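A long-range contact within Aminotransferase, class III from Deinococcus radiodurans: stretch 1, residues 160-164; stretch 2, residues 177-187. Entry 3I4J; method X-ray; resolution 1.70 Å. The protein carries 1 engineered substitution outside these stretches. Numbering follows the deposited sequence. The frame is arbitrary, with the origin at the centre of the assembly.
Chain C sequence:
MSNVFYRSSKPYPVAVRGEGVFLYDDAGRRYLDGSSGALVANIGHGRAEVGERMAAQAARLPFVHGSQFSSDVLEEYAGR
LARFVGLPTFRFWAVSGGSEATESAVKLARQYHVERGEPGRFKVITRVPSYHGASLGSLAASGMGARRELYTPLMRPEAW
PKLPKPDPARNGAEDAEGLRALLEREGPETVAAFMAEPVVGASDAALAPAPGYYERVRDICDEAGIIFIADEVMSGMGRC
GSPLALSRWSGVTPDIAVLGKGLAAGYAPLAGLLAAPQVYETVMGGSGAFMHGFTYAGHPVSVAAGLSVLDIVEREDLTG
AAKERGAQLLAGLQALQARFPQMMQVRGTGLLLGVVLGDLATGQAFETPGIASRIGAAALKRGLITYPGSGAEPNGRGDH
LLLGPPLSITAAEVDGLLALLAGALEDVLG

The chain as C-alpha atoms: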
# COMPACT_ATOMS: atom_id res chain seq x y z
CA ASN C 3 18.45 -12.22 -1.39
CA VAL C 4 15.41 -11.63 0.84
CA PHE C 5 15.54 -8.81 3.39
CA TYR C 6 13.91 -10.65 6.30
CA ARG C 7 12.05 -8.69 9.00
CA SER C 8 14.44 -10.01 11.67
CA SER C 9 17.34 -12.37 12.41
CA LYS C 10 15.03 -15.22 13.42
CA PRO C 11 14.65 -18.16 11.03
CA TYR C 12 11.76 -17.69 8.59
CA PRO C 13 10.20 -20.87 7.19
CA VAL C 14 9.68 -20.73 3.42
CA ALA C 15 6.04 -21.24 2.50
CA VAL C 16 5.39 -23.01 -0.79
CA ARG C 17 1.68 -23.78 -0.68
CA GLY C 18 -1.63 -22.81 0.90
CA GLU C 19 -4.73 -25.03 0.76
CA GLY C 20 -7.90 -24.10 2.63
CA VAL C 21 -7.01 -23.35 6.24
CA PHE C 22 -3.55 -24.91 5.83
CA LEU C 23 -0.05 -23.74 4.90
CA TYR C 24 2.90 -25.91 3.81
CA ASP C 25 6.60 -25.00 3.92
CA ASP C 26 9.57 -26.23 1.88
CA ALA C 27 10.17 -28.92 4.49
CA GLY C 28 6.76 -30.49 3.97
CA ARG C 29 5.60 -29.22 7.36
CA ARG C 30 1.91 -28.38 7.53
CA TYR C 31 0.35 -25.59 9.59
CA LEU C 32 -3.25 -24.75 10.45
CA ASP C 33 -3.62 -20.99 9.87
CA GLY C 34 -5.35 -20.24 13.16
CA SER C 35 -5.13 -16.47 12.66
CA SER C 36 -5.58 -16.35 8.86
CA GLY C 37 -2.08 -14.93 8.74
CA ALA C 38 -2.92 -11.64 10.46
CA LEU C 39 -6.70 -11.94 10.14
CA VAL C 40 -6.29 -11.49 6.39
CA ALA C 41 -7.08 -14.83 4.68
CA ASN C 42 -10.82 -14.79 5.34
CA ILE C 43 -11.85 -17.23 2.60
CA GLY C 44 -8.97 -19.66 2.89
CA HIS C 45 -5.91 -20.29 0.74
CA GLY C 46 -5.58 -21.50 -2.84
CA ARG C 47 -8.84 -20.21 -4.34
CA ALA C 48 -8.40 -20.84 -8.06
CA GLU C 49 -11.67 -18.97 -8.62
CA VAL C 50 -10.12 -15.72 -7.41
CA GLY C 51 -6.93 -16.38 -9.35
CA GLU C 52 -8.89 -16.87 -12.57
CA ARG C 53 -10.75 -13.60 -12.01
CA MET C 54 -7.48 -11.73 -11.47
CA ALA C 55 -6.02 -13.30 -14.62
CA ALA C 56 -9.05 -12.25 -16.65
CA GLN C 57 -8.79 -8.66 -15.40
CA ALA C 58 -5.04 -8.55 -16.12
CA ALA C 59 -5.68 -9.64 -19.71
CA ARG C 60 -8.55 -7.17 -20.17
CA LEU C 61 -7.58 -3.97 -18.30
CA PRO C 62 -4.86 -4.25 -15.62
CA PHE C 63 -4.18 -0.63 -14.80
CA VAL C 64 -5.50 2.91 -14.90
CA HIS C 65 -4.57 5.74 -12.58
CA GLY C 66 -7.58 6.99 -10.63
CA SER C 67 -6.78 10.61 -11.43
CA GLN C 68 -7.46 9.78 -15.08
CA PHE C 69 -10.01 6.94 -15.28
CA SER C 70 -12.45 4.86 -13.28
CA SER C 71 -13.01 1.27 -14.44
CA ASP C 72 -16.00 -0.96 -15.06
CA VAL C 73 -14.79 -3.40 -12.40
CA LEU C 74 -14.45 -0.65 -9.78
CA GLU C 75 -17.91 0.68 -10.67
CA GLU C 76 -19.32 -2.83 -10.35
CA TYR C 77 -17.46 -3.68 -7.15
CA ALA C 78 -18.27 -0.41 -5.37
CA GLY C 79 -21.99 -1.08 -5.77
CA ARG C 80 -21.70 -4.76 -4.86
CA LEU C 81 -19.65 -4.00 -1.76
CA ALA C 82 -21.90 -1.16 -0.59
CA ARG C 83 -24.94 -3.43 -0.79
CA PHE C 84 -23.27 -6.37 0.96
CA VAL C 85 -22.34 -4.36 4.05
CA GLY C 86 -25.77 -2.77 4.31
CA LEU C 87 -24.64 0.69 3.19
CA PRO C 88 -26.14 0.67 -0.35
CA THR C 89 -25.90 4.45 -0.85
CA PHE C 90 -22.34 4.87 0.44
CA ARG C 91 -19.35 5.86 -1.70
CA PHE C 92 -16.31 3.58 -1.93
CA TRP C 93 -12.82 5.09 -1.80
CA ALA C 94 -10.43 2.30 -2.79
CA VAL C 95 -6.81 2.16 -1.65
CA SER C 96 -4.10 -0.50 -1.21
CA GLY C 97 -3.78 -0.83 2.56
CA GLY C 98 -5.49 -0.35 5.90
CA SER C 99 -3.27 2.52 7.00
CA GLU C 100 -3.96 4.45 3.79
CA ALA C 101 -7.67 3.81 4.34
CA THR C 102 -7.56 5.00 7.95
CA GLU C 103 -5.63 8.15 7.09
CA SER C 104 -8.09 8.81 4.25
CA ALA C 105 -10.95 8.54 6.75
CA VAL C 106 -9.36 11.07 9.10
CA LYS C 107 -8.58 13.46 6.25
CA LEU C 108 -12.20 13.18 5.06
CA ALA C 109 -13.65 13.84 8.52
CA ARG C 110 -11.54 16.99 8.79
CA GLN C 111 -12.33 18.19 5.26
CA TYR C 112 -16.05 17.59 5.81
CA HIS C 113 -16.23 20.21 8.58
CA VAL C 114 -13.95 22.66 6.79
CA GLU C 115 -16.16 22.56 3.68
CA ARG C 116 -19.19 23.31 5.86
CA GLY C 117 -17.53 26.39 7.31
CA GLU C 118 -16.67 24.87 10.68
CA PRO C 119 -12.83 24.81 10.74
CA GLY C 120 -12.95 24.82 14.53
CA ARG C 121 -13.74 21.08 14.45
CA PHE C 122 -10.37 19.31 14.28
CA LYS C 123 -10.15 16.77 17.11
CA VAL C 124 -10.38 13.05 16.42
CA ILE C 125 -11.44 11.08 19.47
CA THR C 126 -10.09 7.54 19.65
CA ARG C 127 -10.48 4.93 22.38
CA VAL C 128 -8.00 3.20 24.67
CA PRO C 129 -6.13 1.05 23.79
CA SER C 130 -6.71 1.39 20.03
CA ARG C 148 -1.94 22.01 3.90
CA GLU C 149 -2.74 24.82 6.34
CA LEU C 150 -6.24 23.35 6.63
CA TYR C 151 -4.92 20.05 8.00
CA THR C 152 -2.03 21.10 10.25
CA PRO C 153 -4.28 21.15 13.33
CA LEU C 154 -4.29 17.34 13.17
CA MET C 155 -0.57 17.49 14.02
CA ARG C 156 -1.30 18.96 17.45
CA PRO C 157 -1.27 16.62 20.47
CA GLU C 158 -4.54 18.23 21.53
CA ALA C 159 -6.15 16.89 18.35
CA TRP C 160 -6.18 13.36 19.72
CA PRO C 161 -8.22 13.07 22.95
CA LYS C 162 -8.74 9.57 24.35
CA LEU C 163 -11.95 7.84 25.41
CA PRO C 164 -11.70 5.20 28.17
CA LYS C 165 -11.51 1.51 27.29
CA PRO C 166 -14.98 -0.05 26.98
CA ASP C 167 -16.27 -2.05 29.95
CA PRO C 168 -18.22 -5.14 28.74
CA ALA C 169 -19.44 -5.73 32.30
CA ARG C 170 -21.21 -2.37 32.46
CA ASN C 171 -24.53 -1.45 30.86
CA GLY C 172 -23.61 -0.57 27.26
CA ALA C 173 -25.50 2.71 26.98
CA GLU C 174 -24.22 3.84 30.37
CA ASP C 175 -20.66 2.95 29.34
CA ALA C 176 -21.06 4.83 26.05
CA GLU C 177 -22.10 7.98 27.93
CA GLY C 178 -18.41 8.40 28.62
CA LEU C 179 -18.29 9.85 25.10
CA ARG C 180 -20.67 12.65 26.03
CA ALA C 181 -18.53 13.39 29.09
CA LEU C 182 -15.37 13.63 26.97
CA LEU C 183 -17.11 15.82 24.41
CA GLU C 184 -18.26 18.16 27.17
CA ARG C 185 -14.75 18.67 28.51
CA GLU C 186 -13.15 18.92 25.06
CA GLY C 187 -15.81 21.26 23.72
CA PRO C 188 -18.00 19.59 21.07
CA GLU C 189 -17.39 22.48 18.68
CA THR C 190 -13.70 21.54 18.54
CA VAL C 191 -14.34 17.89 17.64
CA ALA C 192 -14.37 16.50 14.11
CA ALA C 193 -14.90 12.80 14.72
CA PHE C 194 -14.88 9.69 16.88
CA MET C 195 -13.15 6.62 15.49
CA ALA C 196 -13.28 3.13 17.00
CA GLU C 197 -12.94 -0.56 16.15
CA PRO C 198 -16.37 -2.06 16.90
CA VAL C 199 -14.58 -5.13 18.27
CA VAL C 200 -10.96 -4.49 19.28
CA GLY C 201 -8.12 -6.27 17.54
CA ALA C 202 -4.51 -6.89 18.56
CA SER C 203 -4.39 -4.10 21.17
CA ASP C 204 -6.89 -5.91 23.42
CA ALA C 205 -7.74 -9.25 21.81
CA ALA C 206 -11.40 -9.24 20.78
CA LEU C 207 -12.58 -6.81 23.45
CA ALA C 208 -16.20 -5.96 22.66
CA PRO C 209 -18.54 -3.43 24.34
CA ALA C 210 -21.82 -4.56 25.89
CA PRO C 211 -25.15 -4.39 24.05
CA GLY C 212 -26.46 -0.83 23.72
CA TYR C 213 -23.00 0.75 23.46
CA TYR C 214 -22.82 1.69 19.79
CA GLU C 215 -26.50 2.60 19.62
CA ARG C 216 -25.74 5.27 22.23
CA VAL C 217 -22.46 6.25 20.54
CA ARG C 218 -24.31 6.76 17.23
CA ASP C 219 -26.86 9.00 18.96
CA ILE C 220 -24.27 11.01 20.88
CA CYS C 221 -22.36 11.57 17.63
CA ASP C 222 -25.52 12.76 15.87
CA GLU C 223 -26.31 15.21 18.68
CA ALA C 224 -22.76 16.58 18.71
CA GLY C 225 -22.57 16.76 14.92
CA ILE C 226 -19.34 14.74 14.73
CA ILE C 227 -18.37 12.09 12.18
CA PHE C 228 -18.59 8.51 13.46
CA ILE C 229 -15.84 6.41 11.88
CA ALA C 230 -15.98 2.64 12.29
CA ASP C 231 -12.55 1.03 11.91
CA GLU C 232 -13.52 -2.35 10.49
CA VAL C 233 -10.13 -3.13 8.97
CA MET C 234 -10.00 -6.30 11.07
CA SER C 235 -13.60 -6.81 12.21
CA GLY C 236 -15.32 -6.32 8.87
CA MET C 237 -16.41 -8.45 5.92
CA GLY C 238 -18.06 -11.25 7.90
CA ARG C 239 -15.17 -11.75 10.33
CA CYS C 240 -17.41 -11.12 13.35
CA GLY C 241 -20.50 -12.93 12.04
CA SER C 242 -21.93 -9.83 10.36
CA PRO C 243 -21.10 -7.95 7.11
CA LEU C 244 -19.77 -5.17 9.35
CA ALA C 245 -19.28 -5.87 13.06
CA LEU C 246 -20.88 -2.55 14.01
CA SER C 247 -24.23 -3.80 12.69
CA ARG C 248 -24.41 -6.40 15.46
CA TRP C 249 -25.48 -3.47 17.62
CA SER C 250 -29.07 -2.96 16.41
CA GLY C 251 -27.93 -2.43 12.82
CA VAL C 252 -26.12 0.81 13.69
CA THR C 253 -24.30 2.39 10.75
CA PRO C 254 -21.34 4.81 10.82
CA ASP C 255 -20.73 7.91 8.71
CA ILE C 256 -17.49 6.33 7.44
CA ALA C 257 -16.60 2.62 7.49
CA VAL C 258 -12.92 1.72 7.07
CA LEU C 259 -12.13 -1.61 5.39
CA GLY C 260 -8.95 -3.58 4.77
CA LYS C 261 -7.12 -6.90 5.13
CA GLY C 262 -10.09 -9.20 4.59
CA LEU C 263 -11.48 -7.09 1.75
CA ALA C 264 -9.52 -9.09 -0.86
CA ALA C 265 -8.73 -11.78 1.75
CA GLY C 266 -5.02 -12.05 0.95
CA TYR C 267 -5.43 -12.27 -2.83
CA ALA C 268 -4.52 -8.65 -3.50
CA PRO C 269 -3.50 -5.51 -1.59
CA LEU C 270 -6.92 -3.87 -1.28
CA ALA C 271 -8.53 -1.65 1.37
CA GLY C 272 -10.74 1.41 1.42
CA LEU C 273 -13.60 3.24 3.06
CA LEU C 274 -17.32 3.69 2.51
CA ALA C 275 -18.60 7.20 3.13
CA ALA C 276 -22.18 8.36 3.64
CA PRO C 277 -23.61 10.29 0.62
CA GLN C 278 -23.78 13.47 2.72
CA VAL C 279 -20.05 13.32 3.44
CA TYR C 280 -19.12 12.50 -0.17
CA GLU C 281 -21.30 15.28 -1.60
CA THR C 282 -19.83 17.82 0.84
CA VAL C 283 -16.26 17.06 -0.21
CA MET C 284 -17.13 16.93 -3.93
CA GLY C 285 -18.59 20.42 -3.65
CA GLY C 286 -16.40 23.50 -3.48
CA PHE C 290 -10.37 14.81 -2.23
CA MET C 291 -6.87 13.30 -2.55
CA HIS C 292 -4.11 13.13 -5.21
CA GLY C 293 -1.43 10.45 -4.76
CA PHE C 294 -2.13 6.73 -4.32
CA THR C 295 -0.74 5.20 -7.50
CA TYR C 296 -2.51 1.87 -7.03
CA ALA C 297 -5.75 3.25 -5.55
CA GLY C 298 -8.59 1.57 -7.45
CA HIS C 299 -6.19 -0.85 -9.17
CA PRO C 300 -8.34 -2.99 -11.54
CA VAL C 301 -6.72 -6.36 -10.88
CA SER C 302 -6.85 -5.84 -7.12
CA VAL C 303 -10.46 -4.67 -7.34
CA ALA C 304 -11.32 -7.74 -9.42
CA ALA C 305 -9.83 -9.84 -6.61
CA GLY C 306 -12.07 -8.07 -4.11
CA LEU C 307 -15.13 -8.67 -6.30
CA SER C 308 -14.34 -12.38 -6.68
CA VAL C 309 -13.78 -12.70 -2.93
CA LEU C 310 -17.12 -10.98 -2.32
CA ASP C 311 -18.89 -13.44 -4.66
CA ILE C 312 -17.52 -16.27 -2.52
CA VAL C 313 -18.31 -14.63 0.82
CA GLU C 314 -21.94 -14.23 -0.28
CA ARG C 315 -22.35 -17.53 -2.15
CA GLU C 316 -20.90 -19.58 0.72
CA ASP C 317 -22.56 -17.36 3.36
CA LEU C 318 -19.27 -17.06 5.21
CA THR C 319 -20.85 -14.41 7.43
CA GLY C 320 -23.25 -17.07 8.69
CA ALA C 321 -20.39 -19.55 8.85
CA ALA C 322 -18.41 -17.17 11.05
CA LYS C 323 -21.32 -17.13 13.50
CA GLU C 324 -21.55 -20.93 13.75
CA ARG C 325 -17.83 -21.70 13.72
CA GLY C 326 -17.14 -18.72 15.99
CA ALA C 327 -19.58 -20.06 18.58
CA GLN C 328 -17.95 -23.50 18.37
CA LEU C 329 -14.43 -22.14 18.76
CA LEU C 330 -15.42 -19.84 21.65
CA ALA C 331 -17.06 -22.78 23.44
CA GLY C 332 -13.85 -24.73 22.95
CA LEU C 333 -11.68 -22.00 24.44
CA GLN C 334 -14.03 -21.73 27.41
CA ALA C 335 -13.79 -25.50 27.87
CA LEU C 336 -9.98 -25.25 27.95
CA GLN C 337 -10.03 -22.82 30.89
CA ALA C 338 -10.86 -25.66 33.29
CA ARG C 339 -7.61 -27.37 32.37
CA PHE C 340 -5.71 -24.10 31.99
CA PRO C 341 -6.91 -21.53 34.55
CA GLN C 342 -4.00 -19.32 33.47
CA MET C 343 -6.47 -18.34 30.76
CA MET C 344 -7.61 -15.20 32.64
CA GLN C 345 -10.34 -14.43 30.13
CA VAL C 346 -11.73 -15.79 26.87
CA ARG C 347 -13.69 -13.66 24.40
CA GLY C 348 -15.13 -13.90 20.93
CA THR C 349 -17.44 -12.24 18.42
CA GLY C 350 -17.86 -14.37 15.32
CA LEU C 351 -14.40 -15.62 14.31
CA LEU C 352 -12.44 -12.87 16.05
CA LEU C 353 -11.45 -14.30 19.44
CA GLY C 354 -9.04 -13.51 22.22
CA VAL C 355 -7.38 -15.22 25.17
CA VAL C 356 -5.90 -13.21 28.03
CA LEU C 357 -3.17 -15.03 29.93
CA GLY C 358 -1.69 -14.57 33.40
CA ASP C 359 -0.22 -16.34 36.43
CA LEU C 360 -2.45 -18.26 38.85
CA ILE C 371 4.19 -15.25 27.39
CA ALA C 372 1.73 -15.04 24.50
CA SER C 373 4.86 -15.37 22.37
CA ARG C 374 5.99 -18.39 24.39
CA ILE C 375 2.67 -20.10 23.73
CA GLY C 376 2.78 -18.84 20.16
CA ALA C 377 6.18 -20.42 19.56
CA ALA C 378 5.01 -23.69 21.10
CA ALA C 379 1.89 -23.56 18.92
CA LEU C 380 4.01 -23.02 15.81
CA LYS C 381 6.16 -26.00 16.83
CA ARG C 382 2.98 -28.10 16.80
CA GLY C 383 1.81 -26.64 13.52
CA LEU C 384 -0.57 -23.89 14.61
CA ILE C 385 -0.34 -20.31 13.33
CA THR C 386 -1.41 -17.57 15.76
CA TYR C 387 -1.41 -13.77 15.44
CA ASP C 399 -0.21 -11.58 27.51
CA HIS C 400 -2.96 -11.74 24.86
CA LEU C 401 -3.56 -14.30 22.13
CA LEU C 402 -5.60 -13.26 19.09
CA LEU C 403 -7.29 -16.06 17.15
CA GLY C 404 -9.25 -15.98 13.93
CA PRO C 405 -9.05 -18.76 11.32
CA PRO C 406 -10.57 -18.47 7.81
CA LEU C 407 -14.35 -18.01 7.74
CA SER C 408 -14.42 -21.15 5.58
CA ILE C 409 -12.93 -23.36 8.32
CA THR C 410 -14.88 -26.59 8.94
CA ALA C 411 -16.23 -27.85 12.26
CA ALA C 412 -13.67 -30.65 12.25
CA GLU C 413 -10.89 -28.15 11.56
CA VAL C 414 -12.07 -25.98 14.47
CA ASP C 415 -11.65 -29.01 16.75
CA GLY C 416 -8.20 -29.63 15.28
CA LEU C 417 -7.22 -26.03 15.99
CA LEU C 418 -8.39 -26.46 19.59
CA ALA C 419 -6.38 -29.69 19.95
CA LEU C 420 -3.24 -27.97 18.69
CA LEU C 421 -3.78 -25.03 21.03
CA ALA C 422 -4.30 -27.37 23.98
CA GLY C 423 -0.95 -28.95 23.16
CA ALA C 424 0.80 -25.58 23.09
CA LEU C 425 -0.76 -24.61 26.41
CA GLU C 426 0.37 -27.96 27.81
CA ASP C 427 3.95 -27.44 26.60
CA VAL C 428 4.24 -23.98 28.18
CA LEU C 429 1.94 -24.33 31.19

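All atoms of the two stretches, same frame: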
# COMPACT_ATOMS: atom_id res chain seq x y z
N TRP C 160 -5.89 14.76 19.50
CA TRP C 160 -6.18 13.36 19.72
C TRP C 160 -6.57 12.95 21.14
O TRP C 160 -5.84 12.23 21.81
CB TRP C 160 -5.00 12.51 19.24
CG TRP C 160 -4.65 12.79 17.80
CD1 TRP C 160 -3.85 13.79 17.33
CD2 TRP C 160 -5.20 12.14 16.65
NE1 TRP C 160 -3.87 13.80 15.95
CE2 TRP C 160 -4.69 12.80 15.51
CE3 TRP C 160 -6.08 11.06 16.47
CZ2 TRP C 160 -5.03 12.41 14.21
CZ3 TRP C 160 -6.41 10.67 15.17
CH2 TRP C 160 -5.89 11.35 14.06
N PRO C 161 -7.75 13.41 21.60
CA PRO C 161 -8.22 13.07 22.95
C PRO C 161 -8.57 11.58 23.00
O PRO C 161 -8.92 10.98 21.99
CB PRO C 161 -9.44 13.97 23.12
CG PRO C 161 -9.95 14.13 21.74
CD PRO C 161 -8.69 14.31 20.92
N LYS C 162 -8.47 10.99 24.18
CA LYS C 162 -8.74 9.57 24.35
C LYS C 162 -9.96 9.25 25.20
O LYS C 162 -10.17 9.83 26.26
CB LYS C 162 -7.51 8.89 24.96
CG LYS C 162 -6.29 8.86 24.04
CD LYS C 162 -6.53 7.93 22.87
CE LYS C 162 -5.27 7.74 22.03
NZ LYS C 162 -5.47 6.70 20.96
N LEU C 163 -10.76 8.30 24.71
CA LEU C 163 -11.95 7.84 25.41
C LEU C 163 -11.52 6.59 26.18
O LEU C 163 -10.68 5.82 25.69
CB LEU C 163 -13.06 7.47 24.42
CG LEU C 163 -14.38 7.00 25.01
CD1 LEU C 163 -15.09 8.19 25.65
CD2 LEU C 163 -15.27 6.38 23.93
N PRO C 164 -12.07 6.38 27.38
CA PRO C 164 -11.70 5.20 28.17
C PRO C 164 -12.03 3.88 27.48
O PRO C 164 -12.94 3.80 26.65
CB PRO C 164 -12.50 5.38 29.46
CG PRO C 164 -12.61 6.87 29.59
CD PRO C 164 -12.92 7.29 28.17
N GLU C 177 -21.93 6.60 27.49
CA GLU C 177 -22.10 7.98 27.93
C GLU C 177 -20.77 8.64 28.24
O GLU C 177 -20.68 9.86 28.35
CB GLU C 177 -23.03 8.03 29.16
CG GLU C 177 -24.50 7.99 28.77
CD GLU C 177 -24.95 9.27 28.09
OE1 GLU C 177 -25.83 9.21 27.21
OE2 GLU C 177 -24.42 10.35 28.44
N GLY C 178 -19.72 7.83 28.37
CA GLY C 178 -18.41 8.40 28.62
C GLY C 178 -18.02 9.30 27.46
O GLY C 178 -17.22 10.23 27.63
N LEU C 179 -18.59 9.04 26.28
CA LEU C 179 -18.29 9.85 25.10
C LEU C 179 -18.87 11.25 25.26
O LEU C 179 -18.25 12.24 24.86
CB LEU C 179 -18.84 9.18 23.83
CG LEU C 179 -18.63 9.95 22.51
CD1 LEU C 179 -17.15 10.24 22.30
CD2 LEU C 179 -19.19 9.13 21.35
N ARG C 180 -20.07 11.34 25.83
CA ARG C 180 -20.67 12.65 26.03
C ARG C 180 -19.81 13.43 27.02
O ARG C 180 -19.54 14.61 26.81
CB ARG C 180 -22.10 12.53 26.59
CG ARG C 180 -22.81 13.88 26.65
CD ARG C 180 -24.08 13.82 27.50
NE ARG C 180 -24.98 12.76 27.06
CZ ARG C 180 -25.87 12.89 26.08
NH1 ARG C 180 -25.99 14.03 25.42
NH2 ARG C 180 -26.63 11.85 25.75
N ALA C 181 -19.36 12.76 28.07
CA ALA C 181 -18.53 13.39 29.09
C ALA C 181 -17.24 13.95 28.49
O ALA C 181 -16.82 15.06 28.83
CB ALA C 181 -18.19 12.38 30.20
N LEU C 182 -16.61 13.18 27.61
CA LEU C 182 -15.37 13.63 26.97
C LEU C 182 -15.65 14.82 26.06
O LEU C 182 -14.90 15.79 26.03
CB LEU C 182 -14.75 12.49 26.16
CG LEU C 182 -13.48 12.86 25.38
CD1 LEU C 182 -12.47 13.48 26.32
CD2 LEU C 182 -12.89 11.62 24.71
N LEU C 183 -16.74 14.74 25.31
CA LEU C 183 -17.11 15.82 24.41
C LEU C 183 -17.33 17.11 25.19
O LEU C 183 -16.90 18.18 24.76
CB LEU C 183 -18.38 15.44 23.64
CG LEU C 183 -18.15 14.51 22.44
CD1 LEU C 183 -19.47 13.95 21.95
CD2 LEU C 183 -17.45 15.29 21.33
N GLU C 184 -17.98 16.99 26.34
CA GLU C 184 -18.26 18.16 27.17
C GLU C 184 -16.99 18.85 27.64
O GLU C 184 -16.92 20.08 27.65
CB GLU C 184 -19.11 17.76 28.38
CG GLU C 184 -20.43 17.11 28.00
CD GLU C 184 -21.22 16.63 29.20
OE1 GLU C 184 -20.63 16.00 30.10
OE2 GLU C 184 -22.45 16.88 29.25
N ARG C 185 -15.99 18.07 28.03
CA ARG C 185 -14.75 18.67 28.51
C ARG C 185 -13.84 19.14 27.38
O ARG C 185 -13.02 20.05 27.57
CB ARG C 185 -14.00 17.71 29.44
CG ARG C 185 -13.23 16.61 28.75
CD ARG C 185 -12.71 15.61 29.79
NE ARG C 185 -12.11 16.29 30.94
CZ ARG C 185 -10.99 17.01 30.90
NH1 ARG C 185 -10.34 17.16 29.76
NH2 ARG C 185 -10.54 17.58 32.01
N GLU C 186 -13.97 18.53 26.21
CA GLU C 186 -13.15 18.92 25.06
C GLU C 186 -13.77 20.12 24.35
O GLU C 186 -13.07 20.97 23.79
CB GLU C 186 -13.04 17.77 24.05
CG GLU C 186 -12.15 16.61 24.49
CD GLU C 186 -10.72 17.04 24.69
OE1 GLU C 186 -10.23 17.85 23.88
OE2 GLU C 186 -10.08 16.57 25.66
N GLY C 187 -15.10 20.20 24.41
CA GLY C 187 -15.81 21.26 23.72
C GLY C 187 -16.24 20.62 22.42
O GLY C 187 -15.43 20.46 21.51

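The contact sets a short, extended segment against one side of a helix. Residues 162-163 of stretch 1 form a strand, and stretch 2 is helical over most of its length, as far as Glu-186, held by i to i+4 bonds such as Leu-182 N to Gly-178 O (3.0 Å) and Glu-186 N to Leu-182 O (2.9 Å). No hydrogen bond or salt bridge crosses between the stretches, so the 268 Å² buried, both sides summed, rests on van der Waals packing. The register runs antiparallel in sense: the CA of Pro-161 lies 7.9 Å from the CA of Glu-186, and the CA of Leu-163 lies 6.7 Å from the CA of Leu-179. The helix presents Gly-178, Leu-182 and Glu-186, each four residues, a little more than one turn, from the next, with Leu-179 beside them.

Trp-160 takes no part; its CA-to-CB bond points away and it loses no surface to stretch 2. Contact begins at Pro-161, whose CA-to-CB bond points toward the helix. Its CB lies 3.7 Å from Glu-186 CD, a packing of ring carbon on the carboxylate carbon that calls for no polar bond between them; Glu-186 OE1 is hydrogen-bonded elsewhere in the structure. The same Pro-161 CB lies 4.4 Å from Leu-182 CD1, a looser apolar contact.

Lys-162 directs its CA-to-CB bond away, and its side chain is closest at Lys-162 CB, 6.0 Å from Leu-182 CD2. Its backbone makes the contact instead: Lys-162 O is 3.6 Å from Leu-182 CD2. A methyl group offers no polar hydrogen, so this is simple packing of the chain against the leucine.

Leu-163 loses the most surface in the pair, 69 Å². Its CA-to-CB bond points sideways, but with chi1 at -179° (t) and chi2 at 71° (p) the end of the side chain comes nearer the helix. Leu-163 CD1 reaches 3.6 Å from both Gly-178 O and Leu-179 CA, resting on the backbone at Gly-178 and Leu-179, and lies 4.3 Å from Leu-179 CB. Gly-178 contributes backbone alone, yet there is room for a CB there, so the geometry of this contact does not demand glycine. Farther along the helix, Leu-182 CD2 lies 3.9 Å from Leu-163 N and 4.2 Å from Leu-163 CB. Leu-182, with its CA-to-CB bond toward stretch 1, thus touches three successive residues and is the hub of the interface.

At Pro-164 the contact has ended: Pro-164 CD is 5.2 Å from Gly-178 O.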